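Local coordinates for protein methyltransferase (Geobacter sulfurreducens PCA, PDB 3C3P) that probably transfers a methyl group from S-adenosyl-L-methionine to an oxygen of its substrate, at residues A[192-197]-A[202-207]; A[23-28]-A[71-76]; A[116-121]-A[135-140]; A[50-55]-A[127-132]. All coordinates share one frame; numbering follows the deposited sequence.

Contact 1: residues A[192-197]-A[202-207]; sequences FFTTIV and GVLLGY. With EDO (1,2-ethanediol), chain L.
The phenyl ring of Phe192 turns its edge to the backbone of Gly206, with CD2 3.8 Å from Gly206 C, close to the ring plane, while the carbonyl of Tyr207 approaches the same ring obliquely. CG lies beside the backbone N (chi1 -73°), and the ring's CD2 rim comes up against the backbone of the partner strand. Gly206 suits this, because a CB there would sit only about 3.5 Å from CD2 of Phe192. Cutting Phe192 back to alanine would probably open a gap beside Gly206 and leave Asn147 without the ring it packs on. The Phe193 ring leads away from the partner strand and meets Tyr49 of the second subunit, their planes at about 50°; a 1,2-ethanediol, weakly bonded to Phe192 O, lies obliquely to it.

Between the strands, Phe193, Thr195 and Val197 form hydrogen-bonded pairs with Tyr207, Leu205 and Val203, each joined by two bonds. The two shortest are Tyr207 N to Phe193 O at 2.8 Å and Leu205 N to Thr195 O, also 2.8 Å. On the face carrying Ile196, CG1 of that residue packs on Leu204 CD1 at 3.5 Å, and both residues also touch Asn183 of helix 181-186. This antiparallel beta hairpin closes the mixed sheet of strand order 3-2-1-4-5-7-6, the hallmark of class I methyltransferases.

Contact 2: residues A[23-28]-A[71-76]; sequences PVVAAM and SWWFAR
Val24 and Val25 of helix 23-34 press on Trp72 of helix 69-75, two antiparallel helices of the Rossmann-like methyltransferase fold whose short segments have axes 12.4 Å apart at their closest and are bridged by side chains alone. The apolar contacts come first. CG1 of Val24 comes obliquely to the indole, 3.6 Å from Trp72 NE1. Val25 CG2 reaches the six-membered part of the same indole, though its separation is too short in the model to be relied on, and lies 4.4 Å from Trp73 CZ2. Met28, a selenomethionine here, holds CE 4.3 Å above one face of Trp72, toward its rim, and Arg76 CD lies 3.4 Å above the opposite face.

The polar ties run through Asp22: its OD2 forms a salt bridge with Arg76 NH1 and its OD1 accepts from Val24 N, so one carboxylate links Arg76 to the start of helix 23-34. Replacing Trp72 by alanine would probably leave Val24 without its partner and free Met28 and Arg76 to turn.

The last kind is aromatic. CG anti to the backbone N (chi1 -175°) carries the Trp72 indole out to the valines, and it meets Trp73 edge to face: Trp72 CZ3 stands 3.7 Å above the centre of the Trp73 ring.

Contact 3: residues A[116-121]-A[135-140]; sequences DPLGIA and DVFNGA. With EDO (1,2-ethanediol), chain K.
Leu118 and Phe137 reach toward one another from opposite sides and overlap along their lengths. The leucine brings its branch obliquely to the phenyl, with Leu118 CD1 4.0 Å from Phe137 CD1, and Leu118 CG is 4.1 Å from Phe137 CE1. At the far end of the ring, Phe137 CZ meets Pro117 CB at 4.1 Å, so two successive residues of helix 117-121 receive one aromatic group. Phe137 is set for this by a CG that lies beside its backbone N (chi1 -54°), and Val136 CG1 covers one face of the ring, 3.3 Å above its plane and toward the rim. Val142 of helix 139-146 touches both Leu118 and Phe137 and completes the small apolar cluster.

The helix that presents Pro117 and Leu118 is fixed at its start. Asp116 is the N-cap, and Gly119 N donates to OD2 at 2.8 Å from above the carboxylate plane; a CB on Gly119 would collide with that oxygen. Asn138 caps the next helix more weakly, through Ala140 N. The contact packs the start of helix 117-121, which precedes strand 127-133, against the loop after that strand's C-terminal end, the side of a Rossmann-like sheet where cofactor and substrate generally bind.

Contact 4: residues A[50-55]-A[127-132]; sequences LLARIK and IDILFM. With EDO (1,2-ethanediol), chain R.
The aliphatic part of Lys55 runs alongside Ile129, the two chains pointing opposite ways, with Lys55 CG 4.1 Å from Ile129 CG1. One turn earlier in helix 42-55, Ala52 takes the tip of the same isoleucine, with Ile129 CD1 4.0 Å from Ala52 CA. Lys55 starts with CG anti to its backbone N (chi1 -177°) and then bends at chi2 and chi4, a path that carries CE to within 3.5 Å of Asp128 O and brings the amine round toward the aspartate.

The two charges do not touch, since Lys55 NZ stays 4.5 Å from Asp128 OD1. A water fills the step, accepting from Lys55 NZ at 2.7 Å and donating to Asp128 OD1 at 2.7 Å.

Farther out, the second carboxylate oxygen, Asp128 OD2, accepts from the backbone N of both Gln58 and Leu59, which helps hold the carboxylate in place, and NZ has a further weak bond to Asn153 O. Ile157 of strand 154-159 backs Ile129. Ile54 of the second subunit packs on Lys55 and on the Ile54 of this chain.

Thus the aspartate is gripped by two amides and a water, while the nearby lysine would probably favour its ionised form, a pairing relayed by solvent and not by direct contact.

How the contacts relate
Contact 4 stands at the middle of the set, its centre about 9 Å from the centre of the chain, and touches each of the others. Leu51 CD1 meets Leu205 CD2 of contact 1 at 3.7 Å; Phe131 CD1 meets Phe74 CE2 of contact 2 at 3.6 Å; and Met132 SE lies 4.1 Å from Gly139 CA of contact 3. Contacts 1 and 2 lie on opposite sides of the chain centre, their own centres about 23 Å apart. Contacts 1 and 4 both face the second subunit, so the hairpin and helix 42-55 help form the dimer. Contact 3 lies at the C-terminal end of strand 127-133, the side of such sheets where the cofactor generally binds; its centre is about 17 Å from that of contact 4.

Contact 1: residues A[192-197]-A[202-207]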
# COMPACT_ATOMS: atom_id res chain seq x y z
N PHE A 192 8.44 9.15 -11.05
CA PHE A 192 7.58 8.33 -10.18
C PHE A 192 8.12 6.94 -9.90
O PHE A 192 8.83 6.35 -10.71
CB PHE A 192 6.19 8.14 -10.79
CG PHE A 192 5.34 9.35 -10.74
CD1 PHE A 192 5.41 10.30 -11.74
CD2 PHE A 192 4.43 9.53 -9.71
CE1 PHE A 192 4.62 11.43 -11.70
CE2 PHE A 192 3.66 10.67 -9.66
CZ PHE A 192 3.74 11.61 -10.68
N PHE A 193 7.81 6.46 -8.70
CA PHE A 193 8.10 5.09 -8.31
C PHE A 193 6.72 4.39 -8.30
O PHE A 193 5.82 4.73 -7.51
CB PHE A 193 8.81 4.91 -6.97
CG PHE A 193 9.07 3.46 -6.65
CD1 PHE A 193 10.24 2.85 -7.07
CD2 PHE A 193 8.10 2.70 -5.99
CE1 PHE A 193 10.47 1.50 -6.80
CE2 PHE A 193 8.31 1.36 -5.72
CZ PHE A 193 9.50 0.75 -6.14
N THR A 194 6.58 3.38 -9.14
CA THR A 194 5.29 2.73 -9.30
C THR A 194 5.23 1.22 -9.07
O THR A 194 6.18 0.50 -9.23
CB THR A 194 4.77 2.98 -10.80
OG1 THR A 194 4.75 4.38 -11.12
CG2 THR A 194 3.37 2.43 -11.03
N THR A 195 4.06 0.78 -8.66
CA THR A 195 3.80 -0.64 -8.51
C THR A 195 2.30 -0.84 -8.67
O THR A 195 1.52 0.08 -8.44
CB THR A 195 4.31 -1.22 -7.19
OG1 THR A 195 4.43 -2.65 -7.33
CG2 THR A 195 3.36 -0.83 -5.98
N ILE A 196 1.92 -2.05 -9.06
CA ILE A 196 0.53 -2.41 -9.22
C ILE A 196 0.21 -3.55 -8.25
O ILE A 196 0.86 -4.58 -8.26
CB ILE A 196 0.17 -2.86 -10.67
CG1 ILE A 196 0.45 -1.77 -11.69
CG2 ILE A 196 -1.32 -3.30 -10.80
CD1 ILE A 196 0.42 -2.25 -13.16
N VAL A 197 -0.75 -3.29 -7.38
CA VAL A 197 -1.16 -4.32 -6.44
C VAL A 197 -2.42 -4.98 -7.03
O VAL A 197 -3.40 -4.35 -7.44
CB VAL A 197 -1.29 -3.85 -4.97
CG1 VAL A 197 0.08 -3.34 -4.45
CG2 VAL A 197 -2.38 -2.81 -4.80
N GLY A 202 -7.30 -4.32 -9.84
CA GLY A 202 -5.90 -3.88 -9.94
C GLY A 202 -5.81 -2.43 -9.56
O GLY A 202 -6.63 -1.62 -9.96
N VAL A 203 -4.81 -2.11 -8.76
CA VAL A 203 -4.59 -0.75 -8.29
C VAL A 203 -3.15 -0.30 -8.58
O VAL A 203 -2.20 -0.88 -8.09
CB VAL A 203 -4.89 -0.60 -6.76
CG1 VAL A 203 -4.68 0.87 -6.31
CG2 VAL A 203 -6.33 -1.07 -6.41
N LEU A 204 -3.04 0.73 -9.40
CA LEU A 204 -1.75 1.30 -9.77
C LEU A 204 -1.41 2.39 -8.76
O LEU A 204 -2.21 3.29 -8.50
CB LEU A 204 -1.79 1.86 -11.19
CG LEU A 204 -0.62 2.59 -11.83
CD1 LEU A 204 0.65 1.76 -11.92
CD2 LEU A 204 -1.03 3.02 -13.26
N LEU A 205 -0.22 2.27 -8.19
CA LEU A 205 0.26 3.24 -7.21
C LEU A 205 1.51 3.89 -7.75
O LEU A 205 2.45 3.22 -8.20
CB LEU A 205 0.56 2.54 -5.88
CG LEU A 205 -0.56 1.74 -5.21
CD1 LEU A 205 -0.06 0.94 -3.96
CD2 LEU A 205 -1.68 2.68 -4.83
N GLY A 206 1.50 5.22 -7.71
CA GLY A 206 2.64 6.04 -8.15
C GLY A 206 3.04 7.07 -7.11
O GLY A 206 2.28 7.99 -6.80
N TYR A 207 4.25 6.91 -6.59
CA TYR A 207 4.80 7.84 -5.61
C TYR A 207 5.68 8.84 -6.34
O TYR A 207 6.60 8.45 -7.05
CB TYR A 207 5.61 7.09 -4.57
CG TYR A 207 6.28 7.93 -3.53
CD1 TYR A 207 5.59 8.31 -2.38
CD2 TYR A 207 7.60 8.34 -3.66
CE1 TYR A 207 6.19 9.08 -1.42
CE2 TYR A 207 8.20 9.09 -2.71
CZ TYR A 207 7.49 9.45 -1.58
OH TYR A 207 8.09 10.20 -0.61
C1 EDO L . 11.01 4.10 -10.68
O1 EDO L . 11.66 5.34 -10.47
C2 EDO L . 11.92 2.95 -11.12
O2 EDO L . 11.85 1.83 -10.23

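Contact 2: residues A[23-28]-A[71-76]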
# COMPACT_ATOMS: atom_id res chain seq x y z
N PRO A 23 -23.33 -0.76 7.56
CA PRO A 23 -24.55 -0.71 6.74
C PRO A 23 -24.53 0.44 5.75
O PRO A 23 -25.22 0.43 4.73
CB PRO A 23 -25.67 -0.52 7.77
CG PRO A 23 -25.01 0.06 8.96
CD PRO A 23 -23.60 -0.46 8.97
N VAL A 24 -23.68 1.41 6.05
CA VAL A 24 -23.50 2.59 5.20
C VAL A 24 -22.95 2.12 3.88
O VAL A 24 -23.37 2.52 2.80
CB VAL A 24 -22.45 3.56 5.75
CG1 VAL A 24 -22.28 4.71 4.78
CG2 VAL A 24 -22.84 4.08 7.13
N VAL A 25 -21.94 1.27 4.01
CA VAL A 25 -21.26 0.69 2.85
C VAL A 25 -22.18 -0.29 2.13
O VAL A 25 -22.23 -0.33 0.89
CB VAL A 25 -19.91 0.01 3.24
CG1 VAL A 25 -19.32 -0.75 2.07
CG2 VAL A 25 -18.90 1.04 3.75
N ALA A 26 -22.94 -1.05 2.91
CA ALA A 26 -23.85 -2.06 2.36
C ALA A 26 -25.02 -1.39 1.62
O ALA A 26 -25.51 -1.90 0.60
CB ALA A 26 -24.35 -2.99 3.45
N ALA A 27 -25.42 -0.24 2.13
CA ALA A 27 -26.53 0.52 1.56
C ALA A 27 -26.10 1.09 0.23
O ALA A 27 -26.88 1.18 -0.71
CB ALA A 27 -26.96 1.62 2.49
N MSE A 28 -24.82 1.43 0.17
CA MSE A 28 -24.19 2.04 -1.02
C MSE A 28 -23.99 1.06 -2.19
O MSE A 28 -24.14 1.42 -3.36
CB MSE A 28 -22.87 2.72 -0.62
CG MSE A 28 -22.13 3.33 -1.76
SE MSE A 28 -20.67 4.48 -1.19
CE MSE A 28 -19.63 3.21 -0.12
N SER A 71 -14.52 8.79 -2.01
CA SER A 71 -14.46 9.92 -1.07
C SER A 71 -14.87 9.48 0.33
O SER A 71 -14.39 10.00 1.33
CB SER A 71 -15.37 11.06 -1.54
OG SER A 71 -14.96 11.52 -2.83
N TRP A 72 -15.73 8.48 0.38
CA TRP A 72 -16.21 7.97 1.65
C TRP A 72 -15.03 7.33 2.39
O TRP A 72 -14.80 7.59 3.58
CB TRP A 72 -17.39 7.01 1.45
CG TRP A 72 -17.95 6.58 2.70
CD1 TRP A 72 -18.90 7.22 3.45
CD2 TRP A 72 -17.61 5.41 3.41
NE1 TRP A 72 -19.17 6.50 4.59
CE2 TRP A 72 -18.38 5.38 4.58
CE3 TRP A 72 -16.73 4.37 3.17
CZ2 TRP A 72 -18.30 4.35 5.51
CZ3 TRP A 72 -16.64 3.35 4.10
CH2 TRP A 72 -17.41 3.35 5.24
N TRP A 73 -14.25 6.53 1.67
CA TRP A 73 -13.08 5.83 2.25
C TRP A 73 -12.00 6.80 2.69
O TRP A 73 -11.44 6.70 3.78
CB TRP A 73 -12.49 4.78 1.30
CG TRP A 73 -13.38 3.60 1.11
CD1 TRP A 73 -14.27 3.40 0.08
CD2 TRP A 73 -13.52 2.48 1.98
NE1 TRP A 73 -14.94 2.20 0.27
CE2 TRP A 73 -14.51 1.63 1.43
CE3 TRP A 73 -12.94 2.13 3.21
CZ2 TRP A 73 -14.89 0.44 2.04
CZ3 TRP A 73 -13.32 0.95 3.81
CH2 TRP A 73 -14.29 0.12 3.22
N PHE A 74 -11.75 7.77 1.82
CA PHE A 74 -10.74 8.79 2.11
C PHE A 74 -11.13 9.74 3.26
O PHE A 74 -10.29 10.12 4.09
CB PHE A 74 -10.40 9.62 0.86
CG PHE A 74 -9.65 8.86 -0.19
CD1 PHE A 74 -8.39 8.32 0.09
CD2 PHE A 74 -10.13 8.76 -1.48
CE1 PHE A 74 -7.66 7.64 -0.88
CE2 PHE A 74 -9.39 8.09 -2.46
CZ PHE A 74 -8.16 7.54 -2.15
N ALA A 75 -12.40 10.14 3.30
CA ALA A 75 -12.89 11.07 4.33
C ALA A 75 -12.68 10.53 5.74
O ALA A 75 -12.41 11.26 6.68
CB ALA A 75 -14.39 11.42 4.11
N ARG A 76 -12.83 9.22 5.83
CA ARG A 76 -12.70 8.50 7.10
C ARG A 76 -11.28 8.43 7.61
O ARG A 76 -11.05 8.21 8.79
CB ARG A 76 -13.20 7.04 6.94
CG ARG A 76 -14.65 6.90 6.50
CD ARG A 76 -15.23 5.52 6.85
NE ARG A 76 -14.99 5.23 8.28
CZ ARG A 76 -15.66 4.38 9.04
NH1 ARG A 76 -16.75 3.75 8.59
NH2 ARG A 76 -15.27 4.21 10.30

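Contact 3: residues A[116-121]-A[135-140]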
# COMPACT_ATOMS: atom_id res chain seq x y z
N ASP A 116 -17.10 19.54 -14.10
CA ASP A 116 -16.12 18.78 -14.87
C ASP A 116 -15.00 18.31 -13.94
O ASP A 116 -14.28 19.14 -13.39
CB ASP A 116 -15.50 19.61 -16.00
CG ASP A 116 -14.56 18.78 -16.85
OD1 ASP A 116 -15.00 17.75 -17.40
OD2 ASP A 116 -13.39 19.17 -16.99
N PRO A 117 -14.81 16.98 -13.80
CA PRO A 117 -13.78 16.53 -12.86
C PRO A 117 -12.36 17.11 -13.00
O PRO A 117 -11.81 17.63 -12.02
CB PRO A 117 -13.79 15.00 -13.06
CG PRO A 117 -15.17 14.70 -13.51
CD PRO A 117 -15.54 15.84 -14.39
N LEU A 118 -11.81 17.08 -14.21
CA LEU A 118 -10.42 17.56 -14.43
C LEU A 118 -10.33 19.05 -14.53
O LEU A 118 -9.34 19.65 -14.10
CB LEU A 118 -9.78 16.93 -15.66
CG LEU A 118 -9.48 15.44 -15.50
CD1 LEU A 118 -8.81 14.97 -16.76
CD2 LEU A 118 -8.60 15.19 -14.28
N GLY A 119 -11.38 19.64 -15.08
CA GLY A 119 -11.46 21.09 -15.23
C GLY A 119 -11.35 21.76 -13.87
O GLY A 119 -10.60 22.72 -13.68
N ILE A 120 -12.09 21.23 -12.91
CA ILE A 120 -12.12 21.75 -11.55
C ILE A 120 -10.89 21.31 -10.73
O ILE A 120 -10.31 22.10 -9.98
CB ILE A 120 -13.44 21.37 -10.84
CG1 ILE A 120 -14.60 22.11 -11.53
CG2 ILE A 120 -13.37 21.69 -9.36
CD1 ILE A 120 -15.96 21.81 -10.99
N ALA A 121 -10.49 20.05 -10.91
CA ALA A 121 -9.36 19.49 -10.18
C ALA A 121 -8.08 20.26 -10.50
O ALA A 121 -7.21 20.51 -9.64
CB ALA A 121 -9.18 18.00 -10.51
N ASP A 135 -10.78 3.54 -16.09
CA ASP A 135 -11.88 3.25 -17.03
C ASP A 135 -12.45 4.50 -17.64
O ASP A 135 -13.03 4.48 -18.72
CB ASP A 135 -13.06 2.56 -16.34
CG ASP A 135 -12.80 1.13 -16.03
OD1 ASP A 135 -11.84 0.57 -16.59
OD2 ASP A 135 -13.60 0.55 -15.28
N VAL A 136 -12.27 5.59 -16.92
CA VAL A 136 -12.80 6.90 -17.30
C VAL A 136 -11.81 7.86 -17.90
O VAL A 136 -12.17 8.70 -18.73
CB VAL A 136 -13.40 7.61 -16.06
CG1 VAL A 136 -13.94 8.99 -16.45
CG2 VAL A 136 -14.49 6.78 -15.44
N PHE A 137 -10.56 7.75 -17.49
CA PHE A 137 -9.55 8.66 -17.98
C PHE A 137 -8.30 8.01 -18.48
O PHE A 137 -7.86 6.98 -17.99
CB PHE A 137 -9.09 9.57 -16.84
CG PHE A 137 -10.20 10.28 -16.16
CD1 PHE A 137 -10.73 11.44 -16.69
CD2 PHE A 137 -10.71 9.80 -14.96
CE1 PHE A 137 -11.76 12.11 -16.06
CE2 PHE A 137 -11.74 10.46 -14.32
CZ PHE A 137 -12.27 11.61 -14.87
N ASN A 138 -7.72 8.69 -19.46
CA ASN A 138 -6.44 8.34 -20.05
C ASN A 138 -5.43 8.90 -19.05
O ASN A 138 -5.26 10.12 -18.92
CB ASN A 138 -6.30 8.93 -21.47
CG ASN A 138 -4.93 8.68 -22.11
OD1 ASN A 138 -3.95 8.46 -21.42
ND2 ASN A 138 -4.87 8.77 -23.44
N GLY A 139 -4.81 8.00 -18.29
CA GLY A 139 -3.88 8.40 -17.25
C GLY A 139 -2.82 9.40 -17.61
O GLY A 139 -2.56 10.35 -16.86
N ALA A 140 -2.20 9.17 -18.77
CA ALA A 140 -1.09 10.02 -19.25
C ALA A 140 -1.58 11.44 -19.46
O ALA A 140 -0.89 12.40 -19.16
CB ALA A 140 -0.49 9.48 -20.54
C1 EDO K . -9.34 -0.67 -18.16
O1 EDO K . -9.46 0.07 -16.94
C2 EDO K . -8.44 -1.90 -18.05
O2 EDO K . -7.28 -1.58 -17.27

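Contact 4: residues A[50-55]-A[127-132]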
# COMPACT_ATOMS: atom_id res chain seq x y z
N LEU A 50 -6.13 2.53 4.22
CA LEU A 50 -4.83 2.27 4.83
C LEU A 50 -3.76 3.16 4.24
O LEU A 50 -2.94 3.74 4.97
CB LEU A 50 -4.46 0.77 4.78
CG LEU A 50 -3.19 0.45 5.60
CD1 LEU A 50 -3.27 -0.90 6.36
CD2 LEU A 50 -1.93 0.57 4.69
N LEU A 51 -3.75 3.30 2.92
CA LEU A 51 -2.73 4.14 2.28
C LEU A 51 -2.85 5.60 2.73
O LEU A 51 -1.86 6.33 2.95
CB LEU A 51 -2.83 4.03 0.74
CG LEU A 51 -2.44 2.68 0.11
CD1 LEU A 51 -2.82 2.66 -1.36
CD2 LEU A 51 -0.96 2.37 0.32
N ALA A 52 -4.08 6.04 2.90
CA ALA A 52 -4.37 7.41 3.28
C ALA A 52 -3.94 7.63 4.72
O ALA A 52 -3.36 8.65 5.05
CB ALA A 52 -5.87 7.75 3.09
N ARG A 53 -4.19 6.65 5.57
CA ARG A 53 -3.74 6.77 6.96
C ARG A 53 -2.21 6.89 7.05
O ARG A 53 -1.68 7.71 7.78
CB ARG A 53 -4.16 5.59 7.83
CG ARG A 53 -5.62 5.55 8.23
CD ARG A 53 -6.13 6.83 8.91
NE ARG A 53 -5.46 7.20 10.16
CZ ARG A 53 -5.86 6.84 11.38
NH1 ARG A 53 -6.91 6.05 11.57
NH2 ARG A 53 -5.15 7.26 12.41
N ILE A 54 -1.47 6.09 6.29
CA ILE A 54 -0.00 6.16 6.39
C ILE A 54 0.55 7.36 5.66
O ILE A 54 1.59 7.89 6.02
CB ILE A 54 0.77 4.85 5.98
CG1 ILE A 54 0.57 4.53 4.52
CG2 ILE A 54 0.36 3.65 6.89
CD1 ILE A 54 1.51 3.39 4.01
N LYS A 55 -0.15 7.82 4.66
CA LYS A 55 0.30 8.99 3.91
C LYS A 55 0.09 10.30 4.70
O LYS A 55 0.91 11.22 4.63
CB LYS A 55 -0.49 9.12 2.60
CG LYS A 55 -0.06 10.27 1.67
CD LYS A 55 1.22 9.97 0.92
CE LYS A 55 1.57 11.08 -0.10
NZ LYS A 55 2.06 12.35 0.59
N ILE A 127 -1.73 18.85 -4.08
CA ILE A 127 -2.53 17.62 -3.91
C ILE A 127 -1.59 16.53 -3.39
O ILE A 127 -0.56 16.25 -3.99
CB ILE A 127 -3.20 17.17 -5.22
CG1 ILE A 127 -4.16 18.26 -5.76
CG2 ILE A 127 -3.96 15.83 -5.02
CD1 ILE A 127 -4.70 17.97 -7.18
N ASP A 128 -1.99 15.91 -2.27
CA ASP A 128 -1.22 14.83 -1.60
C ASP A 128 -1.60 13.48 -2.14
O ASP A 128 -0.76 12.59 -2.23
CB ASP A 128 -1.38 14.90 -0.08
CG ASP A 128 -0.80 16.17 0.49
OD1 ASP A 128 0.37 16.48 0.15
OD2 ASP A 128 -1.50 16.87 1.25
N ILE A 129 -2.88 13.31 -2.43
CA ILE A 129 -3.39 12.07 -3.01
C ILE A 129 -4.34 12.41 -4.13
O ILE A 129 -5.28 13.16 -3.96
CB ILE A 129 -4.15 11.13 -2.04
CG1 ILE A 129 -3.24 10.64 -0.93
CG2 ILE A 129 -4.71 9.93 -2.80
CD1 ILE A 129 -3.90 9.66 -0.00
N LEU A 130 -4.03 11.89 -5.30
CA LEU A 130 -4.86 12.07 -6.48
C LEU A 130 -5.42 10.70 -6.85
O LEU A 130 -4.67 9.75 -7.21
CB LEU A 130 -4.09 12.70 -7.63
CG LEU A 130 -4.94 12.85 -8.91
CD1 LEU A 130 -6.13 13.79 -8.66
CD2 LEU A 130 -4.13 13.32 -10.12
N PHE A 131 -6.73 10.59 -6.72
CA PHE A 131 -7.45 9.36 -7.03
C PHE A 131 -7.87 9.38 -8.48
O PHE A 131 -8.30 10.41 -9.00
CB PHE A 131 -8.67 9.17 -6.13
CG PHE A 131 -9.45 7.91 -6.42
CD1 PHE A 131 -9.09 6.70 -5.81
CD2 PHE A 131 -10.52 7.92 -7.28
CE1 PHE A 131 -9.82 5.54 -6.05
CE2 PHE A 131 -11.25 6.74 -7.54
CZ PHE A 131 -10.89 5.57 -6.92
N MSE A 132 -7.73 8.23 -9.12
CA MSE A 132 -8.06 8.13 -10.51
C MSE A 132 -8.68 6.79 -10.93
O MSE A 132 -8.33 5.75 -10.40
CB MSE A 132 -6.72 8.25 -11.21
CG MSE A 132 -6.80 9.01 -12.39
SE MSE A 132 -5.20 8.68 -13.36
CE MSE A 132 -3.87 9.35 -12.07
C1 EDO R . 2.08 7.20 10.73
O1 EDO R . 1.90 6.36 9.61
C2 EDO R . 0.95 8.15 10.61
O2 EDO R . -0.29 7.52 10.37
O HOH W 1 2.18 14.69 -0.84